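Local atomic coordinates of acetyl-CoA hydrolase/transferase family protein (Porphyromonas gingivalis, PDB entry 2NVV), a protein that probably hydrolyses acetyl-CoA or transfers its CoA group to another carboxylate, and binds zinc. Residues Phe476-Glu481 / Gly486-Val491; His17-Gly22 / Ala152-Val157; Asn337-Val342 / Thr383-Val388. All coordinates share one frame; numbering follows the deposited sequence.

Contact 1: Phe476-Glu481 / Gly486-Val491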
loop_
_atom_site.group_PDB
_atom_site.type_symbol
_atom_site.label_atom_id
_atom_site.label_comp_id
_atom_site.label_asym_id
_atom_site.label_seq_id
_atom_site.Cartn_x
_atom_site.Cartn_y
_atom_site.Cartn_z
ATOM N N PHE A 476 -18.360 -2.765 -16.933
ATOM C CA PHE A 476 -18.150 -4.209 -16.852
ATOM C C PHE A 476 -18.707 -4.972 -18.042
ATOM O O PHE A 476 -18.885 -6.189 -17.980
ATOM C CB PHE A 476 -18.764 -4.764 -15.567
ATOM C CG PHE A 476 -18.023 -4.361 -14.318
ATOM C CD1 PHE A 476 -18.716 -3.951 -13.179
ATOM C CD2 PHE A 476 -16.636 -4.402 -14.278
ATOM C CE1 PHE A 476 -18.033 -3.590 -12.025
ATOM C CE2 PHE A 476 -15.949 -4.043 -13.124
ATOM C CZ PHE A 476 -16.648 -3.637 -11.997
ATOM N N ALA A 477 -18.971 -4.259 -19.130
ATOM C CA ALA A 477 -19.499 -4.873 -20.341
ATOM C C ALA A 477 -18.597 -5.986 -20.876
ATOM O O ALA A 477 -19.083 -6.995 -21.378
ATOM C CB ALA A 477 -19.689 -3.810 -21.401
ATOM N N PHE A 478 -17.287 -5.798 -20.789
ATOM C CA PHE A 478 -16.339 -6.804 -21.257
ATOM C C PHE A 478 -16.560 -8.139 -20.536
ATOM O O PHE A 478 -16.663 -9.189 -21.165
ATOM C CB PHE A 478 -14.904 -6.317 -21.022
ATOM C CG PHE A 478 -14.338 -5.524 -22.167
ATOM C CD1 PHE A 478 -15.117 -4.586 -22.836
ATOM C CD2 PHE A 478 -13.024 -5.712 -22.577
ATOM C CE1 PHE A 478 -14.595 -3.845 -23.902
ATOM C CE2 PHE A 478 -12.496 -4.977 -23.641
ATOM C CZ PHE A 478 -13.288 -4.041 -24.304
ATOM N N HIS A 479 -16.634 -8.073 -19.208
ATOM C CA HIS A 479 -16.844 -9.236 -18.357
ATOM C C HIS A 479 -18.229 -9.816 -18.594
ATOM O O HIS A 479 -18.409 -11.041 -18.635
ATOM C CB HIS A 479 -16.729 -8.827 -16.893
ATOM C CG HIS A 479 -15.426 -8.184 -16.548
ATOM N ND1 HIS A 479 -14.292 -8.913 -16.262
ATOM C CD2 HIS A 479 -15.080 -6.881 -16.420
ATOM C CE1 HIS A 479 -13.303 -8.088 -15.964
ATOM N NE2 HIS A 479 -13.756 -6.849 -16.052
ATOM N N GLN A 480 -19.208 -8.924 -18.722
ATOM C CA GLN A 480 -20.576 -9.333 -18.962
ATOM C C GLN A 480 -20.684 -10.041 -20.296
ATOM O O GLN A 480 -21.356 -11.060 -20.398
ATOM C CB GLN A 480 -21.508 -8.120 -18.944
ATOM C CG GLN A 480 -21.843 -7.602 -17.554
ATOM C CD GLN A 480 -22.687 -6.341 -17.589
ATOM O OE1 GLN A 480 -23.469 -6.077 -16.678
ATOM N NE2 GLN A 480 -22.523 -5.548 -18.636
ATOM N N GLU A 481 -20.017 -9.508 -21.319
ATOM C CA GLU A 481 -20.063 -10.114 -22.654
ATOM C C GLU A 481 -19.386 -11.469 -22.689
ATOM O O GLU A 481 -19.795 -12.344 -23.442
ATOM C CB GLU A 481 -19.412 -9.200 -23.700
ATOM C CG GLU A 481 -19.524 -9.740 -25.124
ATOM C CD GLU A 481 -20.973 -9.842 -25.614
ATOM O OE1 GLU A 481 -21.257 -10.704 -26.467
ATOM O OE2 GLU A 481 -21.827 -9.053 -25.156
ATOM N N GLY A 486 -18.997 -15.341 -24.739
ATOM C CA GLY A 486 -17.777 -16.116 -24.610
ATOM C C GLY A 486 -16.649 -15.422 -25.354
ATOM O O GLY A 486 -15.516 -15.910 -25.391
ATOM N N ASP A 487 -16.968 -14.277 -25.953
ATOM C CA ASP A 487 -15.994 -13.498 -26.707
ATOM C C ASP A 487 -16.210 -12.006 -26.445
ATOM O O ASP A 487 -17.215 -11.434 -26.865
ATOM C CB ASP A 487 -16.132 -13.776 -28.203
ATOM C CG ASP A 487 -14.973 -13.211 -29.011
ATOM O OD1 ASP A 487 -14.492 -12.110 -28.679
ATOM O OD2 ASP A 487 -14.548 -13.864 -29.983
HETATM N N MSE A 488 -15.259 -11.374 -25.764
HETATM C CA MSE A 488 -15.383 -9.963 -25.439
HETATM C C MSE A 488 -15.396 -9.038 -26.649
HETATM O O MSE A 488 -15.832 -7.895 -26.551
HETATM C CB MSE A 488 -14.254 -9.545 -24.490
HETATM C CG MSE A 488 -14.188 -10.338 -23.192
HETATM SE SE MSE A 488 -12.894 -9.599 -21.963
HETATM C CE MSE A 488 -13.550 -10.381 -20.300
ATOM N N ARG A 489 -14.916 -9.518 -27.790
ATOM C CA ARG A 489 -14.880 -8.682 -28.996
ATOM C C ARG A 489 -16.273 -8.376 -29.510
ATOM O O ARG A 489 -16.439 -7.505 -30.357
ATOM C CB ARG A 489 -14.092 -9.362 -30.111
ATOM C CG ARG A 489 -12.597 -9.519 -29.855
ATOM C CD ARG A 489 -12.259 -10.986 -29.840
ATOM N NE ARG A 489 -11.252 -11.342 -30.820
ATOM C CZ ARG A 489 -11.044 -12.581 -31.252
ATOM N NH1 ARG A 489 -11.791 -13.580 -30.791
ATOM N NH2 ARG A 489 -10.059 -12.824 -32.114
ATOM N N ASN A 490 -17.266 -9.114 -29.013
ATOM C CA ASN A 490 -18.657 -8.916 -29.411
ATOM C C ASN A 490 -19.307 -7.705 -28.751
ATOM O O ASN A 490 -20.498 -7.440 -28.958
ATOM C CB ASN A 490 -19.482 -10.154 -29.085
ATOM C CG ASN A 490 -19.129 -11.307 -29.957
ATOM O OD1 ASN A 490 -18.952 -11.140 -31.168
ATOM N ND2 ASN A 490 -19.024 -12.493 -29.368
ATOM N N VAL A 491 -18.531 -6.972 -27.965
ATOM C CA VAL A 491 -19.071 -5.820 -27.284
ATOM C C VAL A 491 -19.284 -4.665 -28.246
ATOM O O VAL A 491 -18.499 -4.447 -29.168
ATOM C CB VAL A 491 -18.135 -5.358 -26.130
ATOM C CG1 VAL A 491 -18.564 -3.993 -25.616
ATOM C CG2 VAL A 491 -18.163 -6.367 -24.995
#
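Glu481, which buries more surface in this contact than any other residue, slides past Val491 in the opposite direction. Its CB lies 3.4 Å from Val491 CG2, and its CG meets the carbonyl O of Asp487 at 3.4 Å. The CG atom lies anti to the backbone N (chi1 -176°) and the chain then bends (chi2 64°), which carries the carboxylate across Asn490. OE1 stands 3.2 Å from Asn490 CB, and the carboxylate and amide planes are 79° apart; the meeting is one of packing, because the hydrogen bonds of this carboxylate run elsewhere, OE1 with Ser485 OG and OE2 with Tyr496 OH.

The arrangement is a helix C-terminus with the chain folding back on it. Gly486, with positive phi, is the first residue to leave helical geometry after helix 477-484, and a weak bond from Gly486 N to Glu481 O (3.4 Å) spans the turn. The returning chain makes a short 3-10 segment, 488-490, from which Met488 and Asn490, followed by Val491, reach the helix.

On that flank Met488, modelled as selenomethionine, crosses Phe478 at about a right angle. Extended beyond CG, its chain brings SE to 3.9 Å from Phe478 CD2, an oblique Met-aromatic contact, while its CE lies 4.0 Å from His479 CA. Val491 CG2 also reaches the Phe478 ring, 4.1 Å from CD1 and again obliquely, so selenium and methyl group approach different ortho carbons. Leu455 and Leu456 of helix 453-459 pack on Phe478 as well, and Leu472 of the second subunit packs on His479.

Contact 2: His17-Gly22 / Ala152-Val157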
loop_
_atom_site.group_PDB
_atom_site.type_symbol
_atom_site.label_atom_id
_atom_site.label_comp_id
_atom_site.label_asym_id
_atom_site.label_seq_id
_atom_site.Cartn_x
_atom_site.Cartn_y
_atom_site.Cartn_z
ATOM N N HIS A 17 -9.742 -30.659 17.419
ATOM C CA HIS A 17 -10.705 -29.830 16.723
ATOM C C HIS A 17 -10.661 -28.428 17.301
ATOM O O HIS A 17 -10.525 -28.249 18.516
ATOM C CB HIS A 17 -12.112 -30.409 16.870
ATOM C CG HIS A 17 -13.197 -29.455 16.485
ATOM N ND1 HIS A 17 -14.118 -28.970 17.391
ATOM C CD2 HIS A 17 -13.488 -28.867 15.301
ATOM C CE1 HIS A 17 -14.930 -28.125 16.781
ATOM N NE2 HIS A 17 -14.568 -28.044 15.512
ATOM N N ASN A 18 -10.764 -27.440 16.420
ATOM C CA ASN A 18 -10.761 -26.035 16.812
ATOM C C ASN A 18 -9.390 -25.491 17.207
ATOM O O ASN A 18 -9.273 -24.345 17.638
ATOM C CB ASN A 18 -11.745 -25.804 17.952
ATOM C CG ASN A 18 -12.429 -24.459 17.858
ATOM O OD1 ASN A 18 -13.156 -24.187 16.897
ATOM N ND2 ASN A 18 -12.200 -23.602 18.861
ATOM N N ASP A 19 -8.355 -26.309 17.073
ATOM C CA ASP A 19 -7.008 -25.853 17.375
ATOM C C ASP A 19 -6.563 -25.000 16.200
ATOM O O ASP A 19 -6.995 -25.218 15.072
ATOM C CB ASP A 19 -6.028 -27.026 17.501
ATOM C CG ASP A 19 -5.952 -27.600 18.904
ATOM O OD1 ASP A 19 -6.389 -26.933 19.872
ATOM O OD2 ASP A 19 -5.427 -28.730 19.041
ATOM N N ASN A 20 -5.712 -24.022 16.463
ATOM C CA ASN A 20 -5.176 -23.190 15.392
ATOM C C ASN A 20 -3.772 -23.707 15.147
ATOM O O ASN A 20 -2.955 -23.767 16.061
ATOM C CB ASN A 20 -5.128 -21.711 15.791
ATOM C CG ASN A 20 -6.480 -21.054 15.736
ATOM O OD1 ASN A 20 -7.393 -21.550 15.076
ATOM N ND2 ASN A 20 -6.617 -19.925 16.413
ATOM N N VAL A 21 -3.487 -24.090 13.913
ATOM C CA VAL A 21 -2.173 -24.625 13.600
ATOM C C VAL A 21 -1.396 -23.760 12.620
ATOM O O VAL A 21 -1.932 -23.290 11.612
ATOM C CB VAL A 21 -2.283 -26.062 13.023
ATOM C CG1 VAL A 21 -0.912 -26.689 12.944
ATOM C CG2 VAL A 21 -3.206 -26.907 13.893
ATOM N N GLY A 22 -0.123 -23.548 12.938
ATOM C CA GLY A 22 0.743 -22.771 12.072
ATOM C C GLY A 22 1.722 -23.745 11.457
ATOM O O GLY A 22 2.246 -24.614 12.150
ATOM N N ALA A 152 3.339 -20.801 19.515
ATOM C CA ALA A 152 2.694 -22.108 19.702
ATOM C C ALA A 152 2.869 -22.717 21.077
ATOM O O ALA A 152 3.913 -22.566 21.699
ATOM C CB ALA A 152 3.187 -23.094 18.645
ATOM N N ASP A 153 1.834 -23.414 21.541
ATOM C CA ASP A 153 1.859 -24.088 22.830
ATOM C C ASP A 153 2.745 -25.334 22.719
ATOM O O ASP A 153 3.486 -25.677 23.643
ATOM C CB ASP A 153 0.449 -24.514 23.227
ATOM C CG ASP A 153 -0.390 -23.368 23.747
ATOM O OD1 ASP A 153 -1.630 -23.535 23.809
ATOM O OD2 ASP A 153 0.179 -22.314 24.109
ATOM N N ARG A 154 2.649 -26.019 21.584
ATOM C CA ARG A 154 3.447 -27.216 21.349
ATOM C C ARG A 154 3.898 -27.276 19.898
ATOM O O ARG A 154 3.219 -26.769 19.000
ATOM C CB ARG A 154 2.658 -28.470 21.727
ATOM C CG ARG A 154 1.228 -28.455 21.253
ATOM C CD ARG A 154 0.421 -29.618 21.825
ATOM N NE ARG A 154 -0.937 -29.629 21.280
ATOM C CZ ARG A 154 -1.856 -28.716 21.556
ATOM N NH1 ARG A 154 -1.564 -27.722 22.381
ATOM N NH2 ARG A 154 -3.054 -28.771 20.991
ATOM N N ILE A 155 5.062 -27.887 19.678
ATOM C CA ILE A 155 5.641 -27.993 18.343
ATOM C C ILE A 155 5.832 -29.424 17.887
ATOM O O ILE A 155 6.327 -30.260 18.636
ATOM C CB ILE A 155 7.008 -27.290 18.284
ATOM C CG1 ILE A 155 6.842 -25.810 18.635
ATOM C CG2 ILE A 155 7.629 -27.460 16.904
ATOM C CD1 ILE A 155 8.141 -25.058 18.758
ATOM N N ILE A 156 5.426 -29.698 16.648
ATOM C CA ILE A 156 5.579 -31.021 16.057
ATOM C C ILE A 156 6.621 -30.897 14.954
ATOM O O ILE A 156 6.373 -30.275 13.927
ATOM C CB ILE A 156 4.259 -31.532 15.437
ATOM C CG1 ILE A 156 3.207 -31.734 16.534
ATOM C CG2 ILE A 156 4.517 -32.825 14.679
ATOM C CD1 ILE A 156 1.854 -32.186 16.008
ATOM N N VAL A 157 7.790 -31.483 15.178
ATOM C CA VAL A 157 8.878 -31.429 14.203
ATOM C C VAL A 157 8.932 -32.621 13.239
ATOM O O VAL A 157 8.641 -33.762 13.602
ATOM C CB VAL A 157 10.243 -31.322 14.907
ATOM C CG1 VAL A 157 11.353 -31.179 13.871
ATOM C CG2 VAL A 157 10.230 -30.148 15.882
#
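Asp19 and Arg154 sit on extended backbones whose CA atoms are 11.3 Å apart, so the two segments meet through these two side chains and not through their main chains. The gap is spanned mostly by the arginine. Arg154 places its CG between the backbone N and the carbonyl carbon (chi1 44°), then runs extended from CG to NE, a shape that delivers the guanidinium to Asp19, just ahead of strand 20-23, the next strand but one in the sheet.

There a salt bridge joins Arg154 NH2 to Asp19 OD2 at 3.1 Å. The carboxylate oxygen stands at the edge of the guanidinium, near its plane, but the two flat groups are turned 64° against each other. The pairing is therefore one-pronged: Asp19 OD1 remains 4.0 Å from the same NH2. Both charged ends have further anchors in the chain just before Asp19. Asp19 OD2 also accepts from the backbone N of His16, and Arg154 NE donates to the carbonyl O of Phe14, so both side chains also bind the backbone of the loop holding Phe14 and His16. Asp121 brings a like charge close to Asp19, which the guanidinium may partly offset.

In the fold, the bridge lies at the N-terminal ends of parallel strands in the seven-stranded sheet of the Rossmann-like N-terminal domain. Strand 122-127 runs between strands 20-23 and 154-160, and the salt bridge reaches past it, linking the residue just before strand 20-23 to Arg154 of strand 154-160. Strand 55-58 lies beyond 20-23, strand 206-212 beyond 154-160, and helix 145-151 leads into the arginine's segment.

Contact 3: Asn337-Val342 / Thr383-Val388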
loop_
_atom_site.group_PDB
_atom_site.type_symbol
_atom_site.label_atom_id
_atom_site.label_comp_id
_atom_site.label_asym_id
_atom_site.label_seq_id
_atom_site.Cartn_x
_atom_site.Cartn_y
_atom_site.Cartn_z
ATOM N N ASN A 337 9.719 -9.538 2.535
ATOM C CA ASN A 337 8.687 -8.690 1.931
ATOM C C ASN A 337 8.485 -7.386 2.680
ATOM O O ASN A 337 7.487 -6.711 2.480
ATOM C CB ASN A 337 7.338 -9.423 1.920
ATOM C CG ASN A 337 7.356 -10.678 1.083
ATOM O OD1 ASN A 337 8.363 -11.385 1.012
ATOM N ND2 ASN A 337 6.230 -10.971 0.454
ATOM N N ASN A 338 9.431 -7.015 3.525
ATOM C CA ASN A 338 9.265 -5.811 4.321
ATOM C C ASN A 338 9.294 -4.479 3.575
ATOM O O ASN A 338 10.237 -4.174 2.855
ATOM C CB ASN A 338 10.299 -5.791 5.448
ATOM C CG ASN A 338 9.910 -4.855 6.574
ATOM O OD1 ASN A 338 10.005 -3.635 6.446
ATOM N ND2 ASN A 338 9.451 -5.423 7.676
ATOM N N PRO A 339 8.240 -3.666 3.743
ATOM C CA PRO A 339 8.122 -2.351 3.104
ATOM C C PRO A 339 9.349 -1.483 3.370
ATOM O O PRO A 339 9.868 -0.831 2.474
ATOM C CB PRO A 339 6.857 -1.781 3.743
ATOM C CG PRO A 339 6.001 -3.019 3.939
ATOM C CD PRO A 339 7.003 -4.016 4.474
ATOM N N GLU A 340 9.809 -1.484 4.614
ATOM C CA GLU A 340 10.988 -0.714 5.018
ATOM C C GLU A 340 12.223 -1.106 4.192
ATOM O O GLU A 340 12.916 -0.245 3.646
ATOM C CB GLU A 340 11.271 -0.948 6.507
ATOM C CG GLU A 340 12.462 -0.187 7.072
ATOM C CD GLU A 340 12.711 -0.466 8.552
ATOM O OE1 GLU A 340 11.743 -0.509 9.332
ATOM O OE2 GLU A 340 13.882 -0.630 8.943
ATOM N N ILE A 341 12.489 -2.404 4.100
ATOM C CA ILE A 341 13.639 -2.892 3.346
ATOM C C ILE A 341 13.488 -2.661 1.847
ATOM O O ILE A 341 14.419 -2.200 1.180
ATOM C CB ILE A 341 13.868 -4.408 3.544
ATOM C CG1 ILE A 341 13.759 -4.798 5.026
ATOM C CG2 ILE A 341 15.239 -4.780 2.999
ATOM C CD1 ILE A 341 14.387 -3.812 5.979
ATOM N N VAL A 342 12.314 -3.004 1.326
ATOM C CA VAL A 342 12.014 -2.855 -0.087
ATOM C C VAL A 342 12.252 -1.421 -0.568
ATOM O O VAL A 342 12.975 -1.190 -1.538
ATOM C CB VAL A 342 10.550 -3.270 -0.376
ATOM C CG1 VAL A 342 10.196 -3.021 -1.823
ATOM C CG2 VAL A 342 10.359 -4.741 -0.060
ATOM N N THR A 383 5.003 -4.030 -4.878
ATOM C CA THR A 383 4.489 -2.981 -5.765
ATOM C C THR A 383 4.407 -1.609 -5.098
ATOM O O THR A 383 4.952 -0.624 -5.603
ATOM C CB THR A 383 3.075 -3.318 -6.276
ATOM O OG1 THR A 383 3.109 -4.543 -7.014
ATOM C CG2 THR A 383 2.559 -2.216 -7.161
ATOM N N ARG A 384 3.715 -1.564 -3.964
ATOM C CA ARG A 384 3.524 -0.328 -3.224
ATOM C C ARG A 384 4.808 0.413 -2.859
ATOM O O ARG A 384 4.859 1.641 -2.957
ATOM C CB ARG A 384 2.712 -0.595 -1.957
ATOM C CG ARG A 384 2.594 0.612 -1.033
ATOM C CD ARG A 384 1.815 1.743 -1.675
ATOM N NE ARG A 384 0.370 1.545 -1.542
ATOM C CZ ARG A 384 -0.334 1.850 -0.451
ATOM N NH1 ARG A 384 -1.644 1.635 -0.415
ATOM N NH2 ARG A 384 0.271 2.389 0.599
ATOM N N ASN A 385 5.849 -0.318 -2.467
ATOM C CA ASN A 385 7.096 0.321 -2.051
ATOM C C ASN A 385 8.309 0.235 -2.972
ATOM O O ASN A 385 9.368 0.760 -2.641
ATOM C CB ASN A 385 7.487 -0.195 -0.672
ATOM C CG ASN A 385 6.356 -0.067 0.336
ATOM O OD1 ASN A 385 5.693 -1.054 0.680
ATOM N ND2 ASN A 385 6.115 1.152 0.800
ATOM N N SER A 386 8.160 -0.397 -4.132
ATOM C CA SER A 386 9.275 -0.528 -5.059
ATOM C C SER A 386 9.735 0.794 -5.662
ATOM O O SER A 386 8.985 1.772 -5.706
ATOM C CB SER A 386 8.920 -1.464 -6.204
ATOM O OG SER A 386 7.905 -0.882 -6.993
ATOM N N TYR A 387 10.978 0.793 -6.140
ATOM C CA TYR A 387 11.595 1.953 -6.771
ATOM C C TYR A 387 10.709 2.285 -7.958
ATOM O O TYR A 387 10.374 3.439 -8.193
ATOM C CB TYR A 387 13.006 1.578 -7.228
ATOM C CG TYR A 387 13.901 2.738 -7.563
ATOM C CD1 TYR A 387 13.955 3.250 -8.853
ATOM C CD2 TYR A 387 14.743 3.286 -6.601
ATOM C CE1 TYR A 387 14.838 4.277 -9.180
ATOM C CE2 TYR A 387 15.628 4.313 -6.914
ATOM C CZ TYR A 387 15.676 4.803 -8.204
ATOM O OH TYR A 387 16.558 5.810 -8.523
ATOM N N VAL A 388 10.344 1.250 -8.705
ATOM C CA VAL A 388 9.455 1.371 -9.858
ATOM C C VAL A 388 8.704 0.052 -9.882
ATOM O O VAL A 388 9.329 -1.008 -9.880
ATOM C CB VAL A 388 10.206 1.494 -11.211
ATOM C CG1 VAL A 388 9.244 2.006 -12.281
ATOM C CG2 VAL A 388 11.386 2.412 -11.090
#
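Val342 and Pro339 meet Asn385 where the first turn of helix 339-345 packs against the C-terminal part of helix 379-385, in the Rossmann-like C-terminal domain. The helix start is N-capped: Asn338 OD1 accepts from Glu340 N at 2.8 Å, with Pro339 in the first turn.

From Val342 CB, which points toward the other segment and lies 4.3 Å from Asn385 CB, the side chain forks. CG1, anti to the backbone N (chi1 176°), carries the contact: it rests 3.9 Å from Asn385 C and 4.0 Å from Ser386 N, against the Asn385-Ser386 peptide. The other branch, CG2, turns aside and comes no nearer to Asn385 CB than 5.4 Å. Phe382, in helix 379-385, also packs on Val342.

The active-site region is close by. Asn337, just ahead of the cap, donates through ND2 to OE2 of Glu284, the predicted thioester-forming residue. Arg343 of the second subunit packs on Pro339, so the contact also borders the dimer interface. Pro339 crosses Asn385 obliquely, with its CB 3.8 Å from Asn385 CG.

In the fold
Along the chain the contacts come in the order 2, 3, 1, each closing before the next opens, and none touches another. Contact 2 belongs to the seven-stranded parallel sheet of the N-terminal domain, away from the annotated sites. Contact 3, its centre about 32 Å away, joins helices preceding strands 348-352 and 389-392, neighbours in the five-stranded sheet, and lies near the predicted catalytic glutamate. Contact 1 is peripheral, near the chain's C-terminus, with its centre about 35 Å from contact 3 and 47 Å from contact 2. Contacts 1 and 3 both touch the second subunit, so the C-terminal half meets its partner at two separate places, whereas contact 2 stays within one chain.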